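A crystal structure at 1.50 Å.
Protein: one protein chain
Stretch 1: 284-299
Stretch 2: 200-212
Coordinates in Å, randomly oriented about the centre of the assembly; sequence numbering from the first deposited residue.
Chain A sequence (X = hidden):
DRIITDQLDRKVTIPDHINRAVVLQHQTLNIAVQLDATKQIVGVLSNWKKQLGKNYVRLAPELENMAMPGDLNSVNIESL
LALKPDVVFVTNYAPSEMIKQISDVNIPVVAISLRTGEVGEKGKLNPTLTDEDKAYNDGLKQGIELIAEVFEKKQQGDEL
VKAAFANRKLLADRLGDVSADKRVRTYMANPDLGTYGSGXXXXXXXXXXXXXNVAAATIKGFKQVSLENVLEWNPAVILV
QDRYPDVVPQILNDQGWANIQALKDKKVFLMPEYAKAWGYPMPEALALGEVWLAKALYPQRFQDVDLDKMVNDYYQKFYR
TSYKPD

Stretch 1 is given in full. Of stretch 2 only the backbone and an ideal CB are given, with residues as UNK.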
# COMPACT_ATOMS: atom_id res chain seq x y z
N GLU A 284 6.68 1.73 4.70
CA GLU A 284 6.35 1.95 6.14
C GLU A 284 5.47 0.90 6.74
O GLU A 284 5.49 0.72 7.97
CB GLU A 284 5.72 3.36 6.38
CG GLU A 284 4.32 3.58 5.78
CD GLU A 284 4.22 3.91 4.30
OE1 GLU A 284 5.21 3.68 3.56
OE2 GLU A 284 3.13 4.40 3.89
N ALA A 285 4.68 0.26 5.90
CA ALA A 285 3.77 -0.84 6.38
C ALA A 285 4.61 -2.01 6.81
O ALA A 285 4.29 -2.57 7.86
CB ALA A 285 2.84 -1.25 5.31
N LEU A 286 5.65 -2.37 6.04
CA LEU A 286 6.62 -3.45 6.52
C LEU A 286 7.33 -3.01 7.77
O LEU A 286 7.25 -3.65 8.86
CB LEU A 286 7.68 -3.81 5.43
CG LEU A 286 6.97 -4.71 4.38
CD1 LEU A 286 5.85 -4.12 3.44
CD2 LEU A 286 8.08 -5.38 3.50
N ALA A 287 8.02 -1.85 7.68
CA ALA A 287 8.98 -1.48 8.69
C ALA A 287 8.27 -1.22 10.07
O ALA A 287 8.69 -1.71 11.17
CB ALA A 287 9.74 -0.30 8.21
N LEU A 288 7.21 -0.43 10.01
CA LEU A 288 6.52 -0.01 11.20
C LEU A 288 5.18 -0.79 11.41
O LEU A 288 4.78 -1.13 12.55
CB LEU A 288 6.26 1.54 11.09
CG LEU A 288 7.50 2.39 10.74
CD1 LEU A 288 7.07 3.88 10.59
CD2 LEU A 288 8.58 2.29 11.84
N GLY A 289 4.41 -0.95 10.34
CA GLY A 289 3.11 -1.51 10.47
C GLY A 289 3.16 -2.94 11.03
O GLY A 289 2.32 -3.26 11.87
N GLU A 290 4.00 -3.81 10.48
CA GLU A 290 4.02 -5.20 10.94
C GLU A 290 4.49 -5.26 12.41
O GLU A 290 3.98 -6.06 13.20
CB GLU A 290 4.98 -6.03 10.10
CG GLU A 290 4.38 -6.18 8.69
CD GLU A 290 5.28 -7.01 7.74
OE1 GLU A 290 6.38 -7.48 8.12
OE2 GLU A 290 4.88 -7.09 6.50
N VAL A 291 5.35 -4.34 12.79
CA VAL A 291 5.84 -4.30 14.22
C VAL A 291 4.64 -3.81 15.09
O VAL A 291 4.34 -4.44 16.14
CB VAL A 291 7.10 -3.40 14.41
CG1 VAL A 291 7.50 -3.37 15.90
CG2 VAL A 291 8.28 -3.91 13.52
N TRP A 292 3.90 -2.75 14.67
CA TRP A 292 2.68 -2.41 15.42
C TRP A 292 1.72 -3.57 15.62
O TRP A 292 1.23 -3.80 16.79
CB TRP A 292 1.96 -1.25 14.75
CG TRP A 292 0.70 -0.84 15.53
CD1 TRP A 292 0.63 0.10 16.50
CD2 TRP A 292 -0.64 -1.28 15.29
NE1 TRP A 292 -0.66 0.23 16.96
CE2 TRP A 292 -1.48 -0.61 16.24
CE3 TRP A 292 -1.22 -2.25 14.40
CZ2 TRP A 292 -2.88 -0.88 16.30
CZ3 TRP A 292 -2.64 -2.54 14.50
CH2 TRP A 292 -3.43 -1.82 15.44
N LEU A 293 1.43 -4.33 14.53
CA LEU A 293 0.42 -5.35 14.67
C LEU A 293 1.01 -6.49 15.58
O LEU A 293 0.27 -7.09 16.40
CB LEU A 293 0.01 -5.91 13.27
CG LEU A 293 -1.05 -6.99 13.26
CD1 LEU A 293 -2.37 -6.50 13.90
CD2 LEU A 293 -1.28 -7.37 11.77
N ALA A 294 2.31 -6.78 15.41
CA ALA A 294 2.95 -7.86 16.21
C ALA A 294 2.83 -7.46 17.68
O ALA A 294 2.47 -8.29 18.51
CB ALA A 294 4.38 -8.05 15.83
N LYS A 295 3.11 -6.18 18.02
CA LYS A 295 3.11 -5.75 19.41
C LYS A 295 1.69 -5.72 19.97
O LYS A 295 1.47 -5.90 21.20
CB LYS A 295 3.74 -4.33 19.60
CG LYS A 295 5.14 -4.14 19.36
CD LYS A 295 5.63 -2.66 19.74
CE LYS A 295 5.35 -2.09 21.21
NZ LYS A 295 6.34 -2.62 22.22
N ALA A 296 0.73 -5.38 19.11
CA ALA A 296 -0.66 -5.33 19.51
C ALA A 296 -1.13 -6.75 19.90
O ALA A 296 -1.94 -6.92 20.81
CB ALA A 296 -1.55 -4.71 18.36
N LEU A 297 -0.69 -7.75 19.16
CA LEU A 297 -1.26 -9.10 19.29
C LEU A 297 -0.34 -9.93 20.25
O LEU A 297 -0.89 -10.88 20.87
CB LEU A 297 -1.26 -9.87 17.95
CG LEU A 297 -2.09 -9.21 16.84
CD1 LEU A 297 -1.95 -10.12 15.58
CD2 LEU A 297 -3.56 -8.99 17.28
N TYR A 298 0.98 -9.60 20.33
CA TYR A 298 1.90 -10.31 21.26
C TYR A 298 2.64 -9.33 22.06
O TYR A 298 3.87 -9.31 22.03
CB TYR A 298 2.88 -11.21 20.51
CG TYR A 298 2.18 -12.24 19.58
CD1 TYR A 298 1.94 -13.57 20.02
CD2 TYR A 298 1.72 -11.86 18.30
CE1 TYR A 298 1.29 -14.48 19.14
CE2 TYR A 298 1.11 -12.77 17.45
CZ TYR A 298 0.85 -14.10 17.90
OH TYR A 298 0.20 -15.10 17.19
N PRO A 299 1.91 -8.51 22.89
CA PRO A 299 2.65 -7.43 23.61
C PRO A 299 3.81 -7.95 24.51
O PRO A 299 4.84 -7.30 24.62
CB PRO A 299 1.60 -6.79 24.46
CG PRO A 299 0.44 -7.92 24.61
CD PRO A 299 0.47 -8.52 23.19
N UNK A 200 -2.88 -10.62 -1.99
CA UNK A 200 -2.73 -9.21 -1.62
C UNK A 200 -1.75 -9.07 -0.44
O UNK A 200 -1.74 -9.95 0.45
CB UNK A 200 -4.09 -8.60 -1.26
N UNK A 201 -1.14 -7.90 -0.30
CA UNK A 201 -0.21 -7.61 0.86
C UNK A 201 -0.91 -7.74 2.29
O UNK A 201 -0.30 -8.15 3.30
CB UNK A 201 0.34 -6.19 0.70
N UNK A 202 -2.21 -7.39 2.31
CA UNK A 202 -3.03 -7.49 3.55
C UNK A 202 -2.70 -8.81 4.31
O UNK A 202 -2.30 -8.77 5.51
CB UNK A 202 -4.52 -7.44 3.21
N UNK A 203 -2.83 -9.96 3.63
CA UNK A 203 -2.69 -11.27 4.36
C UNK A 203 -1.22 -11.47 4.77
O UNK A 203 -0.92 -12.21 5.70
CB UNK A 203 -3.15 -12.44 3.49
N UNK A 204 -0.25 -10.89 4.00
CA UNK A 204 1.18 -10.99 4.29
C UNK A 204 1.50 -10.22 5.54
O UNK A 204 2.26 -10.65 6.41
CB UNK A 204 2.02 -10.48 3.12
N UNK A 205 0.89 -9.03 5.66
CA UNK A 205 1.15 -8.24 6.90
C UNK A 205 0.66 -9.01 8.12
O UNK A 205 1.39 -9.09 9.09
CB UNK A 205 0.46 -6.87 6.84
N UNK A 206 -0.50 -9.64 7.94
CA UNK A 206 -1.07 -10.46 9.03
C UNK A 206 -0.12 -11.65 9.30
O UNK A 206 0.32 -11.86 10.46
CB UNK A 206 -2.47 -10.95 8.67
N UNK A 207 0.38 -12.31 8.27
CA UNK A 207 1.25 -13.51 8.54
C UNK A 207 2.52 -13.16 9.28
O UNK A 207 2.97 -13.87 10.22
CB UNK A 207 1.63 -14.20 7.23
N UNK A 208 3.15 -12.05 8.90
CA UNK A 208 4.43 -11.66 9.49
C UNK A 208 4.28 -11.22 10.96
O UNK A 208 5.23 -11.22 11.70
CB UNK A 208 5.05 -10.53 8.67
N UNK A 209 3.06 -10.84 11.34
CA UNK A 209 2.85 -10.45 12.73
C UNK A 209 2.08 -11.55 13.50
O UNK A 209 1.39 -11.30 14.48
CB UNK A 209 2.09 -9.12 12.79
N UNK A 210 2.14 -12.79 13.00
CA UNK A 210 1.56 -13.92 13.83
C UNK A 210 0.05 -14.05 13.77
O UNK A 210 -0.59 -14.59 14.73
CB UNK A 210 1.95 -13.74 15.30
N UNK A 211 -0.54 -13.66 12.58
CA UNK A 211 -1.95 -13.66 12.35
C UNK A 211 -2.25 -14.24 11.01
O UNK A 211 -1.34 -14.68 10.32
CB UNK A 211 -2.53 -12.25 12.47
N UNK A 212 -3.50 -14.32 10.71
CA UNK A 212 -3.97 -14.95 9.48
C UNK A 212 -5.21 -14.25 8.99
O UNK A 212 -6.08 -13.97 9.79
CB UNK A 212 -4.25 -16.44 9.69

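Helix 284-297 crosses the helix of the second stretch at -54°, with axes 9.1 Å apart at closest approach; the backbones come nearest where the CA of position 209 lies 4.3 Å from Ala294 CA. Position 200 precedes that helix and has nothing of stretch 1 near its ideal CB; almost any side chain would be compatible, and it is Lys200.

At position 201 CA-to-CB points toward stretch 1, but the ideal CB has no neighbour there within 5.5 Å. Only a long side chain could bridge the gap to the carboxylate of Glu290 and the apolar surface of Ala285 and Leu286; Lys, Arg, Gln or Tyr would suit. The residue is Tyr201, whose chi1 of 175° (t) extends the ring so that OH donates a hydrogen bond to Glu290 OE2 at 2.5 Å. Its ring also packs against Leu286, with Tyr201 CZ 3.6 Å from Leu286 CD1.

Positions 202, 203 and 204 make little demand on this contact. They are Thr202, Gly203, where a CB would have room, and Leu204.

Position 205 points sideways, its ideal CB 4.4 Å from Glu290 CG. It lies alongside the aliphatic part of Glu290 and near Leu293, so a flexible apolar residue such as Met or Leu fits. Met205 takes this place, with its CG 3.7 Å from Glu290 CG and 4.4 Å from Leu293 CD2. Position 206 points away yet still skirts Leu293, which would favour an apolar residue without requiring one; Met206 CG lies 4.5 Å from Leu293 CD2. Position 207 also points away and is open to many residues, here Glu207.

Position 208 points toward stretch 1, with Glu290 OE1 3.4 Å from its ideal CB. A polar or basic residue would be reasonable; His208 fills it, and its NE2 is hydrogen-bonded elsewhere in the structure.

Position 209 lies close against the helix. Its ideal CB is 3.5 Å from Ala294 N and 3.6 Å from Glu290 O, which favours Ala, Gly or perhaps Ser. Ala209 CB packs 3.8 Å from Leu293 CG and 4.0 Å from Ala294 CB.

At position 210 phi is +80°, and an ideal CB would clash with Tyr298 CE2 at 2.5 Å; both point to glycine. Gly210 lets the tyrosine approach closely enough for Tyr298 OH to donate to Gly210 O at 2.6 Å.

Position 211, in extended conformation, faces Leu297 and suits a small apolar residue: Ala211 CB meets Leu297 CD1 at 3.8 Å. Position 212 is out of reach and is Tyr212.

Stretch 2, residues 200-212: KYTGLMMEHAGAY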
# COMPACT_ATOMS: atom_id res chain seq x y z
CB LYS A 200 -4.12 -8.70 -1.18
CG LYS A 200 -5.14 -8.62 -2.31
CD LYS A 200 -4.81 -7.43 -3.29
CE LYS A 200 -5.29 -7.73 -4.67
NZ LYS A 200 -4.84 -6.52 -5.55
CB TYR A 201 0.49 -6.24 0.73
CG TYR A 201 1.32 -5.94 1.96
CD1 TYR A 201 2.42 -6.76 2.28
CD2 TYR A 201 0.88 -4.93 2.86
CE1 TYR A 201 3.09 -6.56 3.50
CE2 TYR A 201 1.50 -4.69 4.03
CZ TYR A 201 2.63 -5.48 4.35
OH TYR A 201 3.30 -5.35 5.53
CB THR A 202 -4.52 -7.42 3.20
OG1 THR A 202 -4.79 -6.26 2.34
CG2 THR A 202 -5.35 -7.33 4.50
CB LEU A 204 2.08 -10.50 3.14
CG LEU A 204 2.11 -11.59 1.99
CD1 LEU A 204 2.57 -10.94 0.75
CD2 LEU A 204 3.10 -12.65 2.39
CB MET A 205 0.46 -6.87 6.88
CG MET A 205 0.72 -6.02 8.15
SD MET A 205 -0.22 -4.41 7.91
CE MET A 205 -1.89 -4.91 8.21
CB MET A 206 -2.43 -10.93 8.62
CG MET A 206 -3.38 -9.72 8.57
SD MET A 206 -5.00 -10.32 8.17
CE MET A 206 -6.07 -8.81 8.11
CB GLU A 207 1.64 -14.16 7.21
CG GLU A 207 0.48 -14.93 6.63
CD GLU A 207 0.80 -15.44 5.17
OE1 GLU A 207 1.98 -15.27 4.76
OE2 GLU A 207 -0.10 -16.02 4.58
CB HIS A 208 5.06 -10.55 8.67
CG HIS A 208 5.66 -11.05 7.39
ND1 HIS A 208 6.96 -11.54 7.30
CD2 HIS A 208 5.14 -11.08 6.13
CE1 HIS A 208 7.20 -11.90 6.03
NE2 HIS A 208 6.11 -11.66 5.32
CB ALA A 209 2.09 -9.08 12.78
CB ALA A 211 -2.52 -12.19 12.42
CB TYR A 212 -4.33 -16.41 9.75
CG TYR A 212 -4.97 -16.99 8.54
CD1 TYR A 212 -4.24 -16.96 7.28
CD2 TYR A 212 -6.32 -17.46 8.59
CE1 TYR A 212 -4.82 -17.45 6.07
CE2 TYR A 212 -6.96 -17.89 7.33
CZ TYR A 212 -6.16 -17.87 6.10
OH TYR A 212 -6.81 -18.32 4.96
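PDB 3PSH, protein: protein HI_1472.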